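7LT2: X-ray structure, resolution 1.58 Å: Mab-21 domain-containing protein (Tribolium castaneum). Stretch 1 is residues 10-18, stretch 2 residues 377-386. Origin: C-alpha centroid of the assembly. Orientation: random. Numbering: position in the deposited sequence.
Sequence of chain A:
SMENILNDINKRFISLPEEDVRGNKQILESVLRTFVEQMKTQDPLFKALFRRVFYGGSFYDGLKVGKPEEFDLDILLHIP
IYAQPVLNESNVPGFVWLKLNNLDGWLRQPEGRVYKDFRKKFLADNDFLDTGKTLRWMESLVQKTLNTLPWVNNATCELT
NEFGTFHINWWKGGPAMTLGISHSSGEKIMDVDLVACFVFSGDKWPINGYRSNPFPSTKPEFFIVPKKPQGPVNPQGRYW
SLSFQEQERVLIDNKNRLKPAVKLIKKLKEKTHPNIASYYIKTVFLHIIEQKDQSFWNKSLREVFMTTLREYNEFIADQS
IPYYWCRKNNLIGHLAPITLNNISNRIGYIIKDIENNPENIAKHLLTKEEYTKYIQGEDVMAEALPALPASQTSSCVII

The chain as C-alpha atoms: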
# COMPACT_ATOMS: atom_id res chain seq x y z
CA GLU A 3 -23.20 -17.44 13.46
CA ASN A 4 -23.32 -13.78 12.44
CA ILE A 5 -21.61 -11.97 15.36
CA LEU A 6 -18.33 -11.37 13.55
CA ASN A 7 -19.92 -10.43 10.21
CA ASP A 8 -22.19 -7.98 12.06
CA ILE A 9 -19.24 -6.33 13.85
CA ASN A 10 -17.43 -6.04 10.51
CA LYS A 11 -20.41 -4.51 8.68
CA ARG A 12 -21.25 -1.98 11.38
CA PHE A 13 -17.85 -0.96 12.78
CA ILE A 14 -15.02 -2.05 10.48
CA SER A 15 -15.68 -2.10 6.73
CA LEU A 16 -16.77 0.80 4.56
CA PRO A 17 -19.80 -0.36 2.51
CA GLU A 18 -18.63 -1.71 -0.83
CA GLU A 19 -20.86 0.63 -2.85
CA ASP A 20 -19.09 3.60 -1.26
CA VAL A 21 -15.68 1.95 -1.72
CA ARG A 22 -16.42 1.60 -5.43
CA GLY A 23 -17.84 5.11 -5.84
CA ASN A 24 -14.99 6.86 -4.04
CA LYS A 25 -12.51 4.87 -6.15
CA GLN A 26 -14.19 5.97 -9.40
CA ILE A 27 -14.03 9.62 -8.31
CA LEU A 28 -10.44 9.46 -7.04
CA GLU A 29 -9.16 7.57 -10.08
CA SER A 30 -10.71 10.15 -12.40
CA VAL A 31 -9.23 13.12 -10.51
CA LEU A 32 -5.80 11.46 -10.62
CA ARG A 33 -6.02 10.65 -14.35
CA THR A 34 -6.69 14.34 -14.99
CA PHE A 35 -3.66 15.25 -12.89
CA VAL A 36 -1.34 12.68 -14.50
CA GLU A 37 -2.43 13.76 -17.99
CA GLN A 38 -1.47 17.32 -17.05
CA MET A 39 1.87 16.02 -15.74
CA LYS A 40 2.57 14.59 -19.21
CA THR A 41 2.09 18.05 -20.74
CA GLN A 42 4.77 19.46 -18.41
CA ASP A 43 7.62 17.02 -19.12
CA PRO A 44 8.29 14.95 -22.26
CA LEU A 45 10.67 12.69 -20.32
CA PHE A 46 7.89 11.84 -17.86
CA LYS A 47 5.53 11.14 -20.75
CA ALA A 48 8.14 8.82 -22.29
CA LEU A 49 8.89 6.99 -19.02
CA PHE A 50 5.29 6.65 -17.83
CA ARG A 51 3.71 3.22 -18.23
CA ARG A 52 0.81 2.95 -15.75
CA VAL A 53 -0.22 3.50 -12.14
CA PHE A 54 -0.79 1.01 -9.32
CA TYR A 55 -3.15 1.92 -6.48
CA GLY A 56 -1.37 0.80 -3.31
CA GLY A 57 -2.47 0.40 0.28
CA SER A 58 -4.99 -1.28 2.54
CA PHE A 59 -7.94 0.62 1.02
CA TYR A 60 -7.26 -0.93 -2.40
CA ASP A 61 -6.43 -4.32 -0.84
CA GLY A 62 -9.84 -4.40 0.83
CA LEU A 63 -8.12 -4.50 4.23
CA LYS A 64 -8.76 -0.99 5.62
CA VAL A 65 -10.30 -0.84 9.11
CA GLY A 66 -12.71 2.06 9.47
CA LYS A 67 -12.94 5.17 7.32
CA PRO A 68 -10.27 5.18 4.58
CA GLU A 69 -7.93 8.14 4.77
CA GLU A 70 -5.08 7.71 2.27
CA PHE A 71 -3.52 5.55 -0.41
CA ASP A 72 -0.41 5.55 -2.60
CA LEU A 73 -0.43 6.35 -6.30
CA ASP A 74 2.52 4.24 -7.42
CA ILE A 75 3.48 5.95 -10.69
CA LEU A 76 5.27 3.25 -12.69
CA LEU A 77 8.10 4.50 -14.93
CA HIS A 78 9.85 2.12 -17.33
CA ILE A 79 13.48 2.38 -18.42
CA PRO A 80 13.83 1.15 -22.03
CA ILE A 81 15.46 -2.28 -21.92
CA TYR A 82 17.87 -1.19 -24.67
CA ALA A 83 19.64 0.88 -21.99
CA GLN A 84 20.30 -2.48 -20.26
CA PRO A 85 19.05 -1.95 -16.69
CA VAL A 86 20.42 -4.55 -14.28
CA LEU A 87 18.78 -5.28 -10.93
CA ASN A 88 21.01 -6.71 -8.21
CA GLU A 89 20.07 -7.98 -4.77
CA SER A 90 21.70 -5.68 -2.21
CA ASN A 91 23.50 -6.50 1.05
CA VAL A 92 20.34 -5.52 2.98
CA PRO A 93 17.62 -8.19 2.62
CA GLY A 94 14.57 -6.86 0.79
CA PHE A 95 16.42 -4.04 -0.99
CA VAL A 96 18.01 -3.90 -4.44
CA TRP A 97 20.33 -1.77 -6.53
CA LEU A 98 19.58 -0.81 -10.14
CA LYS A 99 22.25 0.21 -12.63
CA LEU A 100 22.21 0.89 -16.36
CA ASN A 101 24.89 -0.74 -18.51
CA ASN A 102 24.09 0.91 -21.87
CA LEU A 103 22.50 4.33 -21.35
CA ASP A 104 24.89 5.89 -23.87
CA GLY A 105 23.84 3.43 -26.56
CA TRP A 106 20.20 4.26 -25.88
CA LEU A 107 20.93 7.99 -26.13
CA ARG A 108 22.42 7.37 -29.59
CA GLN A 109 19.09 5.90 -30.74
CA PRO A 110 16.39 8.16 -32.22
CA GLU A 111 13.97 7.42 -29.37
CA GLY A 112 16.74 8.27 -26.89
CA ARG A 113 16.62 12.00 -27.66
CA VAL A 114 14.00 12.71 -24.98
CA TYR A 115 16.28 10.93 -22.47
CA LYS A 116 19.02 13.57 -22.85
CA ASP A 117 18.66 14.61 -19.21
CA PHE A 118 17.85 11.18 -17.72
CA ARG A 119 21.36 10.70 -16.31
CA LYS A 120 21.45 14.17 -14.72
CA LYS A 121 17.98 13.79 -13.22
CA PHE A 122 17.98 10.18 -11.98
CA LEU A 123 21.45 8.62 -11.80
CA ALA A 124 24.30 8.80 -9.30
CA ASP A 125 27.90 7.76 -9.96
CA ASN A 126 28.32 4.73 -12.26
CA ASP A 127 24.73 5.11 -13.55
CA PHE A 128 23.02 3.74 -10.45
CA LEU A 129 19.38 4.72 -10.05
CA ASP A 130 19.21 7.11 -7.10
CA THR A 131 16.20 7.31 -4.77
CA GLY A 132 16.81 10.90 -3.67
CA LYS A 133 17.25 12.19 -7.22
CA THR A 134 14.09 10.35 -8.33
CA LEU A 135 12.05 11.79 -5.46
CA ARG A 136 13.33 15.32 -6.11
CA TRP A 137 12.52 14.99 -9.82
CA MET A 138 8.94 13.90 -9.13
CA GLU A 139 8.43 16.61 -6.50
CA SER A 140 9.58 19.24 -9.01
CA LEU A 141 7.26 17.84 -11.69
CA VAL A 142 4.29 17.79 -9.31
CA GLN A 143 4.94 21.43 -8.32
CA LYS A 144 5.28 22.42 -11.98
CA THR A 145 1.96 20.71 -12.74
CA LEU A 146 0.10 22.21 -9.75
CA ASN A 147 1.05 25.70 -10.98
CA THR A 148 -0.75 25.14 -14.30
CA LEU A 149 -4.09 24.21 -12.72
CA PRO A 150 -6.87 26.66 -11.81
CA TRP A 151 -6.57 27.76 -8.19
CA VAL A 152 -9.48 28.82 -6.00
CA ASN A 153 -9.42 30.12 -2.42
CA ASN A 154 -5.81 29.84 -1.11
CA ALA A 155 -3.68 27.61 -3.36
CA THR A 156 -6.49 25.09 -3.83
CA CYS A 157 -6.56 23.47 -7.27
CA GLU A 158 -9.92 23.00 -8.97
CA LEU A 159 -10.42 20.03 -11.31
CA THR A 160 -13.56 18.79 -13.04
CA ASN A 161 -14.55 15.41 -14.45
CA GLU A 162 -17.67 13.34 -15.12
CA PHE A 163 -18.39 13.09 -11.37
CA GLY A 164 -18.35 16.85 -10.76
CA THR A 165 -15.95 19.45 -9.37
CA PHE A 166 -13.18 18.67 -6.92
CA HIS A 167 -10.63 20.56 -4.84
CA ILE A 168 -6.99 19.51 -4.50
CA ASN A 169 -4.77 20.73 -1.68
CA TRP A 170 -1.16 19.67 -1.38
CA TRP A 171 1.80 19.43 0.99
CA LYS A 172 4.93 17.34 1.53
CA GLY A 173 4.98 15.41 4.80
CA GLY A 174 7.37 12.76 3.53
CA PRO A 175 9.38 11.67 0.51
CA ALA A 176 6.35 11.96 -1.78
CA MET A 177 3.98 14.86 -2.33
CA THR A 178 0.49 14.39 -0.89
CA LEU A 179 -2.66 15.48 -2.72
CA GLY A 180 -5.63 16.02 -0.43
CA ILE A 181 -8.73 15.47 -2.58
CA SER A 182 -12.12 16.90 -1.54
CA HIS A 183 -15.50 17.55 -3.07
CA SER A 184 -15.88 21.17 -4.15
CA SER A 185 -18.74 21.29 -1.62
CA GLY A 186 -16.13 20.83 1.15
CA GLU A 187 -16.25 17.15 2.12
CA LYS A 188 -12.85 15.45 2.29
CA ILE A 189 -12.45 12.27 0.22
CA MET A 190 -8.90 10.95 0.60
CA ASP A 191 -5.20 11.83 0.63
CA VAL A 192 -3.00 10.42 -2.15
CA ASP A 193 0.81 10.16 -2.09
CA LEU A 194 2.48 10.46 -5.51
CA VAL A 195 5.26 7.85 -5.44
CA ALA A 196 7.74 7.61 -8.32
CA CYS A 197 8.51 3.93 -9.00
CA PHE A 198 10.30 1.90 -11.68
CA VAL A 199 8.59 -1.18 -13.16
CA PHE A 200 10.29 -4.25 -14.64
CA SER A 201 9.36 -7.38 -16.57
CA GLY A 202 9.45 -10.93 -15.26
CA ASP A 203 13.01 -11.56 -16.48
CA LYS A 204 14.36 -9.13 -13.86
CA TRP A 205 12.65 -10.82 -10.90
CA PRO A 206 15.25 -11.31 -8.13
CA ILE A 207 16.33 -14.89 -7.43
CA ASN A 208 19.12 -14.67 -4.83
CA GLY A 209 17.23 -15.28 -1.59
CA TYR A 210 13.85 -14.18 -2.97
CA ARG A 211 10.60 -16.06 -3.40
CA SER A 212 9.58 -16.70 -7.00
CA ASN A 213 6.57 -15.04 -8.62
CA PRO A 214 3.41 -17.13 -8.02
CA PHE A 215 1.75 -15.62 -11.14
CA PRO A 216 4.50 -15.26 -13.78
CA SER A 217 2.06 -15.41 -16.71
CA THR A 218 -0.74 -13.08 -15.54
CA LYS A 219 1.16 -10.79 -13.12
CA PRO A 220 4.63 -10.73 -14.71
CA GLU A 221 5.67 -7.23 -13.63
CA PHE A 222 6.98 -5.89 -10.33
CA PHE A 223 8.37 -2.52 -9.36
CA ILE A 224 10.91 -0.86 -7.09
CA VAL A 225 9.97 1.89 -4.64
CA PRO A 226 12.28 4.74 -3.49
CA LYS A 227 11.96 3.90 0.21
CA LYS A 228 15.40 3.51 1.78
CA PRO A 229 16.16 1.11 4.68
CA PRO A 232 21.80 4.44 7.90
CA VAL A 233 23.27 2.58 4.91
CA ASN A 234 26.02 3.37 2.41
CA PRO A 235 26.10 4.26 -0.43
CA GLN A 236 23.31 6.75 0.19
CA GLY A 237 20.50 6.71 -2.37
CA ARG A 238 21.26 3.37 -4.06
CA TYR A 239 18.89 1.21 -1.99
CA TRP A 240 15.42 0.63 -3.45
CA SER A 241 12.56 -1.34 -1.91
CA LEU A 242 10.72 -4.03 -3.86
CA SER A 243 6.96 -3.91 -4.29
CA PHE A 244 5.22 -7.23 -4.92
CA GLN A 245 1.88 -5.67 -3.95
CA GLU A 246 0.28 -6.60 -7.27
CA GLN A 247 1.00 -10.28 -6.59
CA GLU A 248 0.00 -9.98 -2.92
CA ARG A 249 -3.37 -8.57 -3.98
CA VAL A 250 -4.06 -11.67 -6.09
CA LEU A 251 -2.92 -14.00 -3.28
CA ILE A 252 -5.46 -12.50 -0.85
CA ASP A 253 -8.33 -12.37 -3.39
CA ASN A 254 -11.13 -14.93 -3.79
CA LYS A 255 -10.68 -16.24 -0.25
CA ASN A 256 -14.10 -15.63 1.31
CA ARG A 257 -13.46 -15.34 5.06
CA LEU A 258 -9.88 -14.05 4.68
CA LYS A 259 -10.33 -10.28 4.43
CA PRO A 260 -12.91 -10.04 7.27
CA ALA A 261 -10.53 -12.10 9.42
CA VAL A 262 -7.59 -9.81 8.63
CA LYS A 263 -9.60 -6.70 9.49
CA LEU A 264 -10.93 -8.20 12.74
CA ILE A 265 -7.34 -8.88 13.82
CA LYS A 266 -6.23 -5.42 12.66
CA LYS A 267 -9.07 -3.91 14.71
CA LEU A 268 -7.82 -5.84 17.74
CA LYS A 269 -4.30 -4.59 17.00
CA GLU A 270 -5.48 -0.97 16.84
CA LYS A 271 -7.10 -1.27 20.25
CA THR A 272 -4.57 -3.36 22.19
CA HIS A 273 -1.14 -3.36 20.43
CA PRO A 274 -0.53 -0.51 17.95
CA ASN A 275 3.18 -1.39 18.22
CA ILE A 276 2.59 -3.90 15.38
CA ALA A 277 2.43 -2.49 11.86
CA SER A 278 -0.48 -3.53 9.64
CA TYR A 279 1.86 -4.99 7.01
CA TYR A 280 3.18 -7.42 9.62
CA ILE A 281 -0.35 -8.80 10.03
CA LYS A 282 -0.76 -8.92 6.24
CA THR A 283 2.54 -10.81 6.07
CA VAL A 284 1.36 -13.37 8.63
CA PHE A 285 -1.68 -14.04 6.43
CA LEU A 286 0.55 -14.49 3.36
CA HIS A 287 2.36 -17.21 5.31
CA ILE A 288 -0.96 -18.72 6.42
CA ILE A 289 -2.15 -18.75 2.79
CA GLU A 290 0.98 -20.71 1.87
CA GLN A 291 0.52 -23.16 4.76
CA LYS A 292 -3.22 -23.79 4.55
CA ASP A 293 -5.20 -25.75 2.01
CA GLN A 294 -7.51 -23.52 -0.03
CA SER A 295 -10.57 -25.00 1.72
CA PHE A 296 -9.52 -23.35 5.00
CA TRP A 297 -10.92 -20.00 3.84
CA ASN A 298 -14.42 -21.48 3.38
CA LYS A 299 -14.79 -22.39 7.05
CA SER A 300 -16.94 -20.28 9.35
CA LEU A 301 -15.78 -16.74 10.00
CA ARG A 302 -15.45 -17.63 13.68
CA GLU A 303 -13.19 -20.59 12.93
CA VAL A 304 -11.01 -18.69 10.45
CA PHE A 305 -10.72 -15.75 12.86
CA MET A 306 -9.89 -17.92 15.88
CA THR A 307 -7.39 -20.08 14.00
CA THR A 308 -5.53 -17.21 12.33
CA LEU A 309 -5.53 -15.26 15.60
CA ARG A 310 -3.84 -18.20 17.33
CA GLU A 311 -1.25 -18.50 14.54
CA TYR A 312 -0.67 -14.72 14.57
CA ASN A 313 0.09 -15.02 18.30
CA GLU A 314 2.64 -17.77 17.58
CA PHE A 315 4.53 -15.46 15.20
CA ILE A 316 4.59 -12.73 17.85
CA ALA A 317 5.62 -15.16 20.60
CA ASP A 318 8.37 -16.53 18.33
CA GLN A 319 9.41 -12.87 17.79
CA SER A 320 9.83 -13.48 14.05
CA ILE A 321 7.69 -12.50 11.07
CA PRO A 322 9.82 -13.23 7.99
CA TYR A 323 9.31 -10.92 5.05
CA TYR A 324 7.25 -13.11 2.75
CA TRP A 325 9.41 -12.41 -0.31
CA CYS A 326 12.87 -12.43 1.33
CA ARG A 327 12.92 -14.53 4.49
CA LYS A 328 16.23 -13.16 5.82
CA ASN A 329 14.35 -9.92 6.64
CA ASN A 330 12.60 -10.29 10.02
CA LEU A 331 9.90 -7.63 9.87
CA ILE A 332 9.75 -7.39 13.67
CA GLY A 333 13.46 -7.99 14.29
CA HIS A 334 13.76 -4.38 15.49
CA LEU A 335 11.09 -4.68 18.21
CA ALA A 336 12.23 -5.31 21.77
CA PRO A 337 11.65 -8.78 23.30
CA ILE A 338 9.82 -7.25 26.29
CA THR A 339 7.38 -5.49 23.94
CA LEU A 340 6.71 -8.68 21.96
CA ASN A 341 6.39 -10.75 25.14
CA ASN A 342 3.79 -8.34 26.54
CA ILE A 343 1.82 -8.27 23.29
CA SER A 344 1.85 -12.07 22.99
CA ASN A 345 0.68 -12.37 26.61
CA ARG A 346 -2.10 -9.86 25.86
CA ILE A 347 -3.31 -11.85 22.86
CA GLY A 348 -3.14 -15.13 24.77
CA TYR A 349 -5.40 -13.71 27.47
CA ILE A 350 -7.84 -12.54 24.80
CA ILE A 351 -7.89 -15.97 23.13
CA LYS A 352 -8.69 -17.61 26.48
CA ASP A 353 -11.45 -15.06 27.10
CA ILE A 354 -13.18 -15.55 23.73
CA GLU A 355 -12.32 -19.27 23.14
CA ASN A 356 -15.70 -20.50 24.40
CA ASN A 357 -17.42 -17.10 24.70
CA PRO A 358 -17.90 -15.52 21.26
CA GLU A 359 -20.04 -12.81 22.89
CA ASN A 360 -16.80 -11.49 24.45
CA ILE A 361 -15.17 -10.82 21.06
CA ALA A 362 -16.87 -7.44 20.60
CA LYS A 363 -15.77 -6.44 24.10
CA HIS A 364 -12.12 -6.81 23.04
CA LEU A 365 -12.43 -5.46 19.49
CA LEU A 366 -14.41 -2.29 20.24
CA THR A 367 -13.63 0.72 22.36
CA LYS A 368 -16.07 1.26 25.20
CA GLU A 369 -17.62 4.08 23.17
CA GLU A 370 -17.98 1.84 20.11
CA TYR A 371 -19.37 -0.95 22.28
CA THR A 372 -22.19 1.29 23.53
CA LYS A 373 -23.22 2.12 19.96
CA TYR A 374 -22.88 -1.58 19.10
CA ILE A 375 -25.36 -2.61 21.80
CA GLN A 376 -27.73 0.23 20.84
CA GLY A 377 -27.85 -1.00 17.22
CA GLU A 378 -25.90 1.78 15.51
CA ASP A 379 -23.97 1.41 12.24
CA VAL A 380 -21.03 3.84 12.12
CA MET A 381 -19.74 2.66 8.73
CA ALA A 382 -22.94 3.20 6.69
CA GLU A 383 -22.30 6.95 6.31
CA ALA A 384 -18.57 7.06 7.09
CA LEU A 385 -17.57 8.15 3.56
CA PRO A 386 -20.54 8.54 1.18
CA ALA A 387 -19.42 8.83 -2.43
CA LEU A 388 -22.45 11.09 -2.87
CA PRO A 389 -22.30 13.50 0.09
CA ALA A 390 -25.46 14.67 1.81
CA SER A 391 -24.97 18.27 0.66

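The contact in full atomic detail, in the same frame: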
# COMPACT_ATOMS: atom_id res chain seq x y z
N ASN A 10 -18.14 -6.53 11.69
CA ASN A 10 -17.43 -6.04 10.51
C ASN A 10 -18.28 -5.04 9.73
O ASN A 10 -17.81 -3.94 9.40
CB ASN A 10 -17.04 -7.23 9.62
CG ASN A 10 -16.30 -6.81 8.38
OD1 ASN A 10 -15.58 -5.81 8.37
ND2 ASN A 10 -16.48 -7.58 7.31
N LYS A 11 -19.54 -5.39 9.46
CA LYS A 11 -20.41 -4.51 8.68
C LYS A 11 -20.64 -3.17 9.38
O LYS A 11 -20.66 -2.12 8.73
CB LYS A 11 -21.74 -5.21 8.42
CG LYS A 11 -22.72 -4.38 7.62
CD LYS A 11 -24.04 -5.11 7.43
CE LYS A 11 -25.01 -4.29 6.60
NZ LYS A 11 -25.24 -2.95 7.21
N ARG A 12 -20.82 -3.19 10.70
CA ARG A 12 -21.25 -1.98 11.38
C ARG A 12 -20.10 -1.13 11.92
O ARG A 12 -20.31 0.07 12.16
CB ARG A 12 -22.21 -2.33 12.51
CG ARG A 12 -23.59 -2.76 12.02
CD ARG A 12 -24.62 -2.64 13.14
NE ARG A 12 -24.50 -3.72 14.11
CZ ARG A 12 -24.72 -3.59 15.41
NH1 ARG A 12 -24.97 -2.41 15.96
NH2 ARG A 12 -24.69 -4.67 16.18
N PHE A 13 -18.92 -1.70 12.13
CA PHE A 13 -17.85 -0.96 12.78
C PHE A 13 -16.49 -1.07 12.12
O PHE A 13 -15.54 -0.43 12.60
CB PHE A 13 -17.75 -1.39 14.26
CG PHE A 13 -18.90 -0.91 15.08
CD1 PHE A 13 -20.07 -1.65 15.14
CD2 PHE A 13 -18.83 0.29 15.76
CE1 PHE A 13 -21.15 -1.19 15.86
CE2 PHE A 13 -19.91 0.74 16.50
CZ PHE A 13 -21.07 0.00 16.54
N ILE A 14 -16.35 -1.82 11.04
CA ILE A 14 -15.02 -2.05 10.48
C ILE A 14 -14.96 -1.64 9.01
O ILE A 14 -14.13 -0.80 8.64
CB ILE A 14 -14.60 -3.52 10.66
CG1 ILE A 14 -14.49 -3.85 12.14
CG2 ILE A 14 -13.27 -3.77 9.97
CD1 ILE A 14 -13.89 -5.21 12.42
N SER A 15 -15.83 -2.20 8.18
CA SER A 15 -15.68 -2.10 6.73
C SER A 15 -16.58 -1.01 6.15
O SER A 15 -17.79 -1.00 6.40
CB SER A 15 -16.00 -3.43 6.04
OG SER A 15 -15.01 -4.40 6.33
N LEU A 16 -15.98 -0.12 5.36
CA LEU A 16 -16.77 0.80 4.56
C LEU A 16 -17.65 0.01 3.59
O LEU A 16 -17.18 -0.96 2.98
CB LEU A 16 -15.86 1.76 3.78
CG LEU A 16 -16.54 2.93 3.07
CD1 LEU A 16 -17.00 3.98 4.07
CD2 LEU A 16 -15.64 3.56 2.01
N PRO A 17 -18.93 0.37 3.45
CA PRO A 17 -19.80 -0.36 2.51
C PRO A 17 -19.20 -0.38 1.11
O PRO A 17 -18.62 0.61 0.65
CB PRO A 17 -21.11 0.44 2.55
CG PRO A 17 -21.08 1.15 3.85
CD PRO A 17 -19.64 1.46 4.13
N GLU A 18 -19.35 -1.52 0.43
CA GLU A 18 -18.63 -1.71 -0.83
C GLU A 18 -19.11 -0.74 -1.91
O GLU A 18 -18.31 -0.34 -2.77
CB GLU A 18 -18.76 -3.16 -1.30
CG GLU A 18 -17.90 -3.50 -2.52
CD GLU A 18 -16.41 -3.25 -2.31
OE1 GLU A 18 -15.92 -3.37 -1.17
OE2 GLU A 18 -15.72 -2.93 -3.31
N GLY A 377 -27.44 -0.71 18.58
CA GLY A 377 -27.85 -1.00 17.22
C GLY A 377 -27.32 -0.08 16.15
O GLY A 377 -27.77 -0.18 15.00
N GLU A 378 -26.38 0.80 16.47
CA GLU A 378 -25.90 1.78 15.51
C GLU A 378 -24.95 1.15 14.50
O GLU A 378 -24.28 0.15 14.77
CB GLU A 378 -25.19 2.93 16.23
CG GLU A 378 -26.07 3.73 17.16
CD GLU A 378 -25.41 5.02 17.62
OE1 GLU A 378 -24.41 5.43 16.99
OE2 GLU A 378 -25.90 5.61 18.60
N ASP A 379 -24.89 1.77 13.32
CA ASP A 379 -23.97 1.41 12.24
C ASP A 379 -23.15 2.66 11.92
O ASP A 379 -23.68 3.61 11.32
CB ASP A 379 -24.73 0.91 11.01
CG ASP A 379 -23.82 0.48 9.85
OD1 ASP A 379 -22.64 0.88 9.80
OD2 ASP A 379 -24.30 -0.28 8.98
N VAL A 380 -21.88 2.66 12.31
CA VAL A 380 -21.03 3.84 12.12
C VAL A 380 -20.30 3.82 10.78
O VAL A 380 -19.65 4.81 10.43
CB VAL A 380 -20.01 3.98 13.26
CG1 VAL A 380 -20.71 3.94 14.61
CG2 VAL A 380 -18.93 2.91 13.17
N MET A 381 -20.39 2.73 10.03
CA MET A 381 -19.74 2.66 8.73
C MET A 381 -20.67 3.05 7.58
O MET A 381 -20.17 3.44 6.52
CB MET A 381 -19.19 1.25 8.48
CG MET A 381 -18.14 0.81 9.50
SD MET A 381 -16.81 2.01 9.72
CE MET A 381 -16.20 2.12 8.03
N ALA A 382 -21.99 2.98 7.79
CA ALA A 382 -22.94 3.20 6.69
C ALA A 382 -22.76 4.56 6.04
O ALA A 382 -22.88 4.69 4.82
CB ALA A 382 -24.37 3.03 7.20
N GLU A 383 -22.47 5.60 6.84
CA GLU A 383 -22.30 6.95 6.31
C GLU A 383 -20.91 7.51 6.61
O GLU A 383 -20.72 8.72 6.69
CB GLU A 383 -23.38 7.88 6.85
CG GLU A 383 -24.81 7.41 6.58
CD GLU A 383 -25.13 7.26 5.10
OE1 GLU A 383 -24.49 7.93 4.26
OE2 GLU A 383 -26.03 6.46 4.77
N ALA A 384 -19.92 6.62 6.75
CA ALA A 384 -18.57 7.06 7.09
C ALA A 384 -17.91 7.84 5.96
O ALA A 384 -17.16 8.80 6.21
CB ALA A 384 -17.71 5.85 7.47
N LEU A 385 -18.17 7.47 4.71
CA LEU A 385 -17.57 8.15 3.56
C LEU A 385 -18.48 7.97 2.35
O LEU A 385 -18.15 7.25 1.40
CB LEU A 385 -16.17 7.62 3.27
CG LEU A 385 -15.32 8.46 2.32
CD1 LEU A 385 -15.00 9.81 2.97
CD2 LEU A 385 -14.04 7.74 1.92
N PRO A 386 -19.63 8.65 2.34
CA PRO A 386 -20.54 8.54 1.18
C PRO A 386 -19.89 9.11 -0.07
O PRO A 386 -19.36 10.22 -0.06
CB PRO A 386 -21.76 9.37 1.61
CG PRO A 386 -21.64 9.53 3.09
CD PRO A 386 -20.19 9.50 3.40

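Residues 10-18 carry the last part of a helix that begins earlier in the chain and then run on as a loop. I14 N and S15 N both bond to N10 O, at 3.1 and 2.9 Å. P17 is the N-cap of a further helix. The residues that touch are at least 364 positions apart in sequence. G377 closes a preceding helix in a Schellman motif. Its phi is positive, 91°, where a side chain would be jammed against the carbonyl oxygen of the residue before. M381 to A384 form a type I turn, with A384 N bonded to M381 O at 3.2 Å.

The nearest CA atoms are those of R12 and D379, 4.4 Å apart. Here R12 O accepts two bonds. V380 N donates to R12 O at 3.0 Å, and M381 N adds a weak bond to R12 O at 3.4 Å.

The CA-to-CB bond of R12 points sideways, but the end of the side chain comes nearer and meets E378. R12 NH1 donates to E378 O at 2.9 Å, and this oxygen lies at the edge of the guanidinium, near its plane. A long side chain with a donor at its end suits this place.

D379 organises its own stretch. D379 OD1 accepts from M381 N at 2.9 Å and from A382 N at 3.0 Å, which ties the carboxylate to the backbone entering the turn. D379 OD2 forms a salt bridge with K11 NZ at 3.3 Å. K11 is extended, with chi1 to chi3 all t, and chi4 is m. Both charged side chains can thus meet beside the backbone bonds.

M381 is the centre of the apolar contact. Its CB points toward the first stretch, and it gives up 110 Å² of the 610 Å² buried in total. All three chi angles are m, so the side chain is folded rather than extended. M381 CG lies 3.5 Å from I14 N, and M381 CE lies 3.5 Å from L16 N. The thioether chain follows the backbone from F13 to L16.

L16 is buried beside it. L16 CD1 packs on A384 CB at 3.9 Å and on L385 CB at 3.8 Å. The small A384 side chain points toward the first stretch. P17 lies against the first two residues of the turn, with P17 CD 3.1 Å from M381 O and P17 CG 4.0 Å from A382 CA. At the other end, the buried F13 ring meets V380, with F13 CD2 3.7 Å from V380 CG2.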